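Extracellular solute-binding protein family 1 (Arthrobacter chlorophenolicus, PDB 4R2F) binds the glucose disaccharide laminaribiose and probably delivers sugars to an ABC-type transporter. Local coordinates at residues G100-F105 with T385-N390; Y146-W151 with P310-M315; G225-L230 with G424-L429. One frame throughout, in Å; residues are numbered along the deposited sequence.

Interaction 1: G100-F105 with T385-N390; sequences GGFQAF and TALSAN. With BGC (beta-D-glucopyranose), chain B.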
# COMPACT_ATOMS: atom_id res chain seq x y z
N GLY A 100 7.50 -3.42 -4.29
CA GLY A 100 6.10 -3.67 -4.48
C GLY A 100 5.62 -4.82 -3.61
O GLY A 100 6.37 -5.73 -3.29
N GLY A 101 4.35 -4.76 -3.23
CA GLY A 101 3.73 -5.78 -2.39
C GLY A 101 3.80 -7.19 -2.96
O GLY A 101 3.87 -8.14 -2.19
N PHE A 102 3.79 -7.32 -4.29
CA PHE A 102 3.76 -8.63 -4.97
C PHE A 102 4.91 -8.89 -5.91
O PHE A 102 4.96 -9.93 -6.51
CB PHE A 102 2.43 -8.77 -5.72
CG PHE A 102 1.26 -8.29 -4.91
CD1 PHE A 102 0.82 -9.03 -3.83
CD2 PHE A 102 0.69 -7.06 -5.16
CE1 PHE A 102 -0.22 -8.58 -3.05
CE2 PHE A 102 -0.36 -6.61 -4.40
CZ PHE A 102 -0.81 -7.37 -3.34
N GLN A 103 5.81 -7.94 -6.00
CA GLN A 103 7.03 -8.01 -6.79
C GLN A 103 7.84 -9.32 -6.63
O GLN A 103 8.33 -9.91 -7.59
CB GLN A 103 7.84 -6.77 -6.34
CG GLN A 103 9.24 -6.62 -6.80
CD GLN A 103 9.75 -5.22 -6.44
OE1 GLN A 103 9.06 -4.23 -6.66
NE2 GLN A 103 10.95 -5.15 -5.89
N ALA A 104 7.97 -9.80 -5.40
CA ALA A 104 8.69 -11.03 -5.14
C ALA A 104 8.10 -12.23 -5.93
O ALA A 104 8.84 -13.13 -6.33
CB ALA A 104 8.67 -11.32 -3.66
N PHE A 105 6.79 -12.26 -6.16
CA PHE A 105 6.20 -13.36 -6.93
C PHE A 105 6.58 -13.31 -8.43
O PHE A 105 6.74 -14.35 -9.03
CB PHE A 105 4.68 -13.42 -6.76
CG PHE A 105 4.23 -13.76 -5.36
CD1 PHE A 105 4.12 -15.07 -4.96
CD2 PHE A 105 3.97 -12.75 -4.43
CE1 PHE A 105 3.74 -15.38 -3.67
CE2 PHE A 105 3.57 -13.04 -3.15
CZ PHE A 105 3.46 -14.36 -2.77
N THR A 385 -7.82 -15.24 -2.50
CA THR A 385 -6.98 -15.01 -1.32
C THR A 385 -5.51 -15.20 -1.63
O THR A 385 -4.67 -14.40 -1.21
CB THR A 385 -7.40 -15.95 -0.18
OG1 THR A 385 -8.74 -15.62 0.22
CG2 THR A 385 -6.47 -15.82 1.03
N ALA A 386 -5.20 -16.29 -2.32
CA ALA A 386 -3.84 -16.63 -2.63
C ALA A 386 -3.15 -15.58 -3.49
O ALA A 386 -3.70 -15.11 -4.47
CB ALA A 386 -3.80 -17.99 -3.32
N LEU A 387 -1.93 -15.22 -3.10
CA LEU A 387 -1.11 -14.25 -3.85
C LEU A 387 -0.42 -14.93 -5.03
O LEU A 387 -0.24 -16.14 -5.00
CB LEU A 387 -0.05 -13.66 -2.91
CG LEU A 387 -0.60 -13.01 -1.64
CD1 LEU A 387 0.50 -12.28 -0.88
CD2 LEU A 387 -1.78 -12.11 -1.96
N SER A 388 -0.01 -14.15 -6.03
CA SER A 388 0.63 -14.69 -7.25
C SER A 388 1.29 -13.60 -8.07
O SER A 388 1.09 -12.41 -7.81
CB SER A 388 -0.40 -15.41 -8.13
OG SER A 388 -1.31 -14.48 -8.67
N ALA A 389 2.07 -13.99 -9.08
CA ALA A 389 2.80 -13.05 -9.92
C ALA A 389 1.87 -12.13 -10.68
O ALA A 389 2.22 -10.98 -10.95
CB ALA A 389 3.71 -13.79 -10.89
N ASN A 390 0.69 -12.61 -11.02
CA ASN A 390 -0.26 -11.74 -11.71
C ASN A 390 -0.59 -10.48 -10.92
O ASN A 390 -0.92 -9.46 -11.50
CB ASN A 390 -1.54 -12.47 -12.04
CG ASN A 390 -1.43 -13.29 -13.32
OD1 ASN A 390 -0.52 -13.12 -14.16
ND2 ASN A 390 -2.37 -14.18 -13.47
C2 BGC B . 2.11 -0.44 -1.31
C3 BGC B . 2.81 -1.56 -2.09
C4 BGC B . 2.46 -1.45 -3.57
C5 BGC B . 2.80 -0.05 -4.08
C6 BGC B . 2.36 0.15 -5.54
C1 BGC B . 2.62 0.86 -1.90
O2 BGC B . 2.40 -0.53 0.08
O3 BGC B . 2.41 -2.83 -1.59
O4 BGC B . 3.24 -2.37 -4.31
O5 BGC B . 2.18 0.94 -3.26
O6 BGC B . 0.93 0.05 -5.70
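Phe105 lays one ring face over the backbone between Leu387 and Ser388. Ser388 N sits 4.3 Å above the ring plane, over its centre. The far end of the ring meets the side chain of Leu387, with Phe105 CZ 3.6 Å from Leu387 CB. At the root of the ring, Phe105 CB lies 3.5 Å from Ala389 N. The methyl group of Ala389 then packs on the carbonyl of Phe105. Phe105 CG is anti to the carbonyl carbon (chi1 -66°), and in this position the ring lies over the Leu387-Ser388 peptide. Leu387 is shared between two rings. Its CD1 branch stays with Phe105, and its CD2 branch reaches Phe102 CE1 at 4.0 Å, the two side chains crossing at about a right angle.

The turn before the helix carries the polar work. Gly101 N gives a nearly straight hydrogen bond to O4 of the glucose, 2.8 Å long. The glycine backbone lies close against the sugar, with Gly100 CA 3.1 Å from glucose O4. Gln103 OE1 takes the N-H of Gly100 at 3.0 Å, from above its carbonyl plane, which should steady the glycine pair.

Further out, Phe102 also touches Pro310 of strand 306-316, and Phe105 touches Val147 of strand 145-161. The contact thus sets the start of helix 103-109 between these strands and the segment leading into helix 389-396.

Interaction 2: Y146-W151 with P310-M315; sequences YVAVPW and PNNIMM. With BGC (beta-D-glucopyranose), chain B.
Trp151 and Ile313 cross at about a right angle, with Trp151 CD1 3.8 Å from Ile313 CG1. The indole CG lies between the backbone N and the carbonyl carbon (chi1 80°), which brings the CD1 and NE1 edge of the ring up to the backbone of Asn312. Trp151 CD1 is 3.4 Å from Asn312 N. A water accepts from Trp151 NE1 and links it to Asn312 O. The Asn311 amide crosses the indole obliquely, the planes 41° apart, and turns to the sugar. Asn311 OD1 accepts from glucose O3 at 2.7 Å, and Asn311 ND2 donates to glucose O2 at 2.9 Å. Gln152 also binds Asn311 ND2 and should help fix the amide.

Backbone bonds hold the strands together. Val149 and Ile313 exchange two, with Ile313 N to Val149 O at 2.8 Å, and Trp151 N reaches Asn311 O at 2.9 Å. Beyond this pair a second water joins Val147 O to Met315 N. Ala148 CB packs on Ile313 O at 3.3 Å.

Trp47 meets Trp151 edge-to-face. Antiparallel pairing of strands 145-161 and 306-316, long strands of the central sheet, with a sugar-binding residue beside tryptophans, fits the cleft of a sugar-binding SBP_bac_1 protein.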
# COMPACT_ATOMS: atom_id res chain seq x y z
N TYR A 146 9.64 -20.15 0.60
CA TYR A 146 9.14 -18.80 0.93
C TYR A 146 9.70 -17.77 -0.03
O TYR A 146 10.93 -17.62 -0.14
CB TYR A 146 9.57 -18.44 2.35
CG TYR A 146 8.77 -19.21 3.36
CD1 TYR A 146 7.55 -18.72 3.78
CD2 TYR A 146 9.22 -20.42 3.87
CE1 TYR A 146 6.78 -19.42 4.67
CE2 TYR A 146 8.46 -21.12 4.79
CZ TYR A 146 7.24 -20.61 5.17
OH TYR A 146 6.45 -21.27 6.06
N VAL A 147 8.83 -17.05 -0.74
CA VAL A 147 9.34 -16.10 -1.73
C VAL A 147 9.90 -14.81 -1.10
O VAL A 147 10.67 -14.10 -1.73
CB VAL A 147 8.31 -15.75 -2.82
CG1 VAL A 147 7.78 -17.00 -3.50
CG2 VAL A 147 7.19 -14.92 -2.28
N ALA A 148 9.51 -14.53 0.14
CA ALA A 148 9.90 -13.30 0.84
C ALA A 148 9.46 -13.41 2.29
O ALA A 148 8.83 -14.39 2.67
CB ALA A 148 9.24 -12.07 0.20
N VAL A 149 9.79 -12.39 3.08
CA VAL A 149 9.41 -12.34 4.50
C VAL A 149 8.63 -11.05 4.77
O VAL A 149 9.09 -9.95 4.40
CB VAL A 149 10.67 -12.39 5.38
CG1 VAL A 149 10.31 -12.34 6.85
CG2 VAL A 149 11.48 -13.63 5.08
N PRO A 150 7.46 -11.15 5.43
CA PRO A 150 6.71 -9.92 5.66
C PRO A 150 7.41 -8.93 6.56
O PRO A 150 8.12 -9.35 7.47
CB PRO A 150 5.44 -10.41 6.37
CG PRO A 150 5.86 -11.69 7.04
CD PRO A 150 6.81 -12.31 6.05
N TRP A 151 7.22 -7.63 6.34
CA TRP A 151 7.81 -6.64 7.26
C TRP A 151 6.84 -5.56 7.72
O TRP A 151 7.06 -4.93 8.75
CB TRP A 151 9.12 -6.04 6.70
CG TRP A 151 9.00 -4.95 5.67
CD1 TRP A 151 8.68 -5.10 4.34
CD2 TRP A 151 9.22 -3.55 5.87
NE1 TRP A 151 8.65 -3.88 3.72
CE2 TRP A 151 9.00 -2.91 4.63
CE3 TRP A 151 9.60 -2.77 6.97
CZ2 TRP A 151 9.15 -1.53 4.46
CZ3 TRP A 151 9.72 -1.42 6.81
CH2 TRP A 151 9.51 -0.80 5.55
N PRO A 310 0.41 -6.61 1.83
CA PRO A 310 1.31 -7.42 2.63
C PRO A 310 2.75 -7.22 2.21
O PRO A 310 3.33 -8.05 1.52
CB PRO A 310 0.86 -8.84 2.30
CG PRO A 310 0.43 -8.77 0.88
CD PRO A 310 -0.16 -7.38 0.70
N ASN A 311 3.35 -6.10 2.62
CA ASN A 311 4.69 -5.80 2.16
C ASN A 311 5.76 -6.67 2.78
O ASN A 311 5.62 -7.15 3.91
CB ASN A 311 5.01 -4.33 2.38
CG ASN A 311 4.23 -3.44 1.44
OD1 ASN A 311 4.17 -3.71 0.24
ND2 ASN A 311 3.61 -2.40 1.98
N ASN A 312 6.83 -6.86 2.03
CA ASN A 312 7.78 -7.92 2.32
C ASN A 312 9.19 -7.57 1.85
O ASN A 312 9.39 -6.68 1.02
CB ASN A 312 7.30 -9.22 1.64
CG ASN A 312 6.96 -9.03 0.17
OD1 ASN A 312 5.79 -8.75 -0.21
ND2 ASN A 312 7.96 -9.15 -0.68
N ILE A 313 10.16 -8.24 2.47
CA ILE A 313 11.55 -8.10 2.13
C ILE A 313 11.95 -9.33 1.37
O ILE A 313 11.69 -10.46 1.81
CB ILE A 313 12.47 -7.99 3.38
CG1 ILE A 313 12.01 -6.83 4.25
CG2 ILE A 313 13.93 -7.78 2.99
CD1 ILE A 313 12.88 -6.60 5.47
N MET A 314 12.66 -9.09 0.27
CA MET A 314 12.98 -10.11 -0.69
C MET A 314 14.47 -10.14 -0.97
O MET A 314 15.18 -9.14 -0.86
CB MET A 314 12.14 -9.93 -1.98
CG MET A 314 12.40 -8.72 -2.83
SD MET A 314 10.99 -8.29 -3.87
CE MET A 314 10.10 -7.25 -2.74
N MET A 315 14.94 -11.34 -1.25
CA MET A 315 16.34 -11.58 -1.56
C MET A 315 16.42 -12.04 -3.03
O MET A 315 15.46 -12.62 -3.53
CB MET A 315 16.91 -12.68 -0.62
CG MET A 315 17.12 -12.29 0.83
SD MET A 315 17.87 -13.59 1.85
CE MET A 315 16.59 -14.79 1.75
C2 BGC B . 2.11 -0.44 -1.31
C3 BGC B . 2.81 -1.56 -2.09
C4 BGC B . 2.46 -1.45 -3.57
C5 BGC B . 2.80 -0.05 -4.08
C6 BGC B . 2.36 0.15 -5.54
C1 BGC B . 2.62 0.86 -1.90
O2 BGC B . 2.40 -0.53 0.08
O3 BGC B . 2.41 -2.83 -1.59
O4 BGC B . 3.24 -2.37 -4.31
O5 BGC B . 2.18 0.94 -3.26
O6 BGC B . 0.93 0.05 -5.70
O HOH W 1 13.30 -13.65 -0.74
O HOH W 2 8.39 -4.07 0.76

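Interaction 3: G225-L230 with G424-L429; sequences GELDVL and GLKSVL
Leu227 reaches across to the C-terminal part of helix 414-428 and divides its two methyl groups between partners. Leu227 CD2 faces inward. It lies 3.9 Å from Leu429 CD2 and 4.2 Å from Leu425 CD1. Val229 adds to this inner side, with its CG2 4.0 Å from Leu425 CD1. Val229 CG2 stands anti to the carbonyl carbon, with CG1 anti to the backbone N (chi1 177°), and CG2 is the branch that meets Leu425. Val229 and Leu425 are buried. Leu418 and Phe421 of the same helix also touch Val229, and Leu394 of helix 389-396 touches Leu425.

The outer side is more open to solvent, though the contact is as close. Leu227 CD1 rests on the stem of Lys426, 3.8 Å from Lys426 CG. The two side chains run alongside one another, pointing opposite ways. Lys426 is exposed and extended beyond CG, so its methylenes lie along the leucine. Its ammonium group forms a salt bridge with Asp422, one turn back in its own helix.

Leu425 O accepts from both Val428 N and Leu429 N. The backbones stay well apart, 8.6 Å from Leu227 CA to Lys426 CA. Across the contact the groups that meet are all hydrocarbon, so it rests on apolar burial and shape, and the lysine charge is probably balanced by Asp422.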
# COMPACT_ATOMS: atom_id res chain seq x y z
N GLY A 225 -9.70 -16.86 -8.59
CA GLY A 225 -8.51 -16.19 -9.12
C GLY A 225 -8.60 -15.86 -10.60
O GLY A 225 -7.59 -15.48 -11.20
N GLU A 226 -9.81 -15.96 -11.18
CA GLU A 226 -10.02 -15.57 -12.58
C GLU A 226 -10.40 -14.10 -12.64
O GLU A 226 -11.05 -13.59 -11.72
CB GLU A 226 -11.12 -16.43 -13.24
CG GLU A 226 -10.79 -17.91 -13.41
CD GLU A 226 -9.52 -18.16 -14.22
OE1 GLU A 226 -9.34 -17.56 -15.29
OE2 GLU A 226 -8.66 -18.95 -13.77
N LEU A 227 -10.03 -13.45 -13.74
CA LEU A 227 -10.43 -12.06 -13.97
C LEU A 227 -11.93 -11.90 -14.02
O LEU A 227 -12.62 -12.68 -14.66
CB LEU A 227 -9.81 -11.52 -15.26
CG LEU A 227 -8.32 -11.19 -15.20
CD1 LEU A 227 -7.77 -10.89 -16.58
CD2 LEU A 227 -8.05 -10.01 -14.26
N ASP A 228 -12.42 -10.89 -13.33
CA ASP A 228 -13.84 -10.57 -13.32
C ASP A 228 -14.05 -9.04 -13.27
O ASP A 228 -14.84 -8.52 -12.47
CB ASP A 228 -14.51 -11.25 -12.12
CG ASP A 228 -16.03 -11.18 -12.16
OD1 ASP A 228 -16.60 -11.07 -13.27
OD2 ASP A 228 -16.66 -11.23 -11.08
N VAL A 229 -13.36 -8.33 -14.16
CA VAL A 229 -13.30 -6.86 -14.10
C VAL A 229 -14.64 -6.18 -14.36
O VAL A 229 -14.99 -5.20 -13.69
CB VAL A 229 -12.24 -6.35 -15.08
CG1 VAL A 229 -12.21 -4.82 -15.10
CG2 VAL A 229 -10.89 -6.92 -14.68
N LEU A 230 -15.42 -6.72 -15.28
CA LEU A 230 -16.70 -6.12 -15.65
C LEU A 230 -17.86 -6.56 -14.77
O LEU A 230 -19.01 -6.32 -15.09
CB LEU A 230 -16.99 -6.39 -17.13
CG LEU A 230 -16.25 -5.40 -18.02
CD1 LEU A 230 -15.88 -6.01 -19.38
CD2 LEU A 230 -17.14 -4.17 -18.17
N GLY A 424 -6.44 -4.42 -21.04
CA GLY A 424 -5.00 -4.17 -20.77
C GLY A 424 -4.39 -5.27 -19.87
O GLY A 424 -3.25 -5.71 -20.05
N LEU A 425 -5.17 -5.69 -18.89
CA LEU A 425 -4.75 -6.75 -17.98
C LEU A 425 -4.59 -8.08 -18.73
O LEU A 425 -3.65 -8.79 -18.46
CB LEU A 425 -5.77 -6.91 -16.84
CG LEU A 425 -5.79 -5.78 -15.81
CD1 LEU A 425 -6.96 -5.97 -14.84
CD2 LEU A 425 -4.46 -5.70 -15.05
N LYS A 426 -5.47 -8.39 -19.69
CA LYS A 426 -5.32 -9.62 -20.48
C LYS A 426 -4.07 -9.62 -21.32
O LYS A 426 -3.48 -10.67 -21.52
CB LYS A 426 -6.57 -9.93 -21.30
CG LYS A 426 -7.67 -10.45 -20.40
CD LYS A 426 -9.05 -10.49 -21.02
CE LYS A 426 -10.05 -10.85 -19.94
NZ LYS A 426 -11.45 -10.63 -20.36
N SER A 427 -3.62 -8.45 -21.76
CA SER A 427 -2.41 -8.37 -22.52
C SER A 427 -1.18 -8.76 -21.71
O SER A 427 -0.19 -9.15 -22.30
CB SER A 427 -2.21 -6.96 -23.05
OG SER A 427 -3.40 -6.54 -23.67
N VAL A 428 -1.23 -8.63 -20.38
CA VAL A 428 -0.00 -8.80 -19.55
C VAL A 428 -0.06 -9.93 -18.52
O VAL A 428 0.94 -10.59 -18.25
CB VAL A 428 0.43 -7.48 -18.84
CG1 VAL A 428 0.85 -6.43 -19.86
CG2 VAL A 428 -0.69 -6.94 -17.96
N LEU A 429 -1.23 -10.16 -17.94
CA LEU A 429 -1.42 -11.28 -17.05
C LEU A 429 -1.33 -12.59 -17.83
O LEU A 429 -1.64 -12.64 -19.02
CB LEU A 429 -2.77 -11.17 -16.31
CG LEU A 429 -2.73 -10.33 -15.02
CD1 LEU A 429 -2.16 -8.94 -15.25
CD2 LEU A 429 -4.11 -10.24 -14.37

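From the N terminus the chain first passes 100-105, at the start of helix 103-109, and then 146-151 on strand 145-161. It next runs through the loop 225-230 to 310-315, which closes interaction 2 and pairs strand 145-161 with strand 306-316. Segment 385-390 then closes interaction 1, joining helix 103-109 to the approach to helix 389-396, so interaction 2 is nested inside that loop. Segment 424-429 closes interaction 3 last, tying the C-terminal helix to the 225-230 loop, and its loop crosses both others. Interactions 1 and 2 touch directly and hold the same glucose. Interaction 3 meets interaction 1 where Asn390 packs on Leu429, but stays about 15 Å from interaction 2 at the nearest atoms.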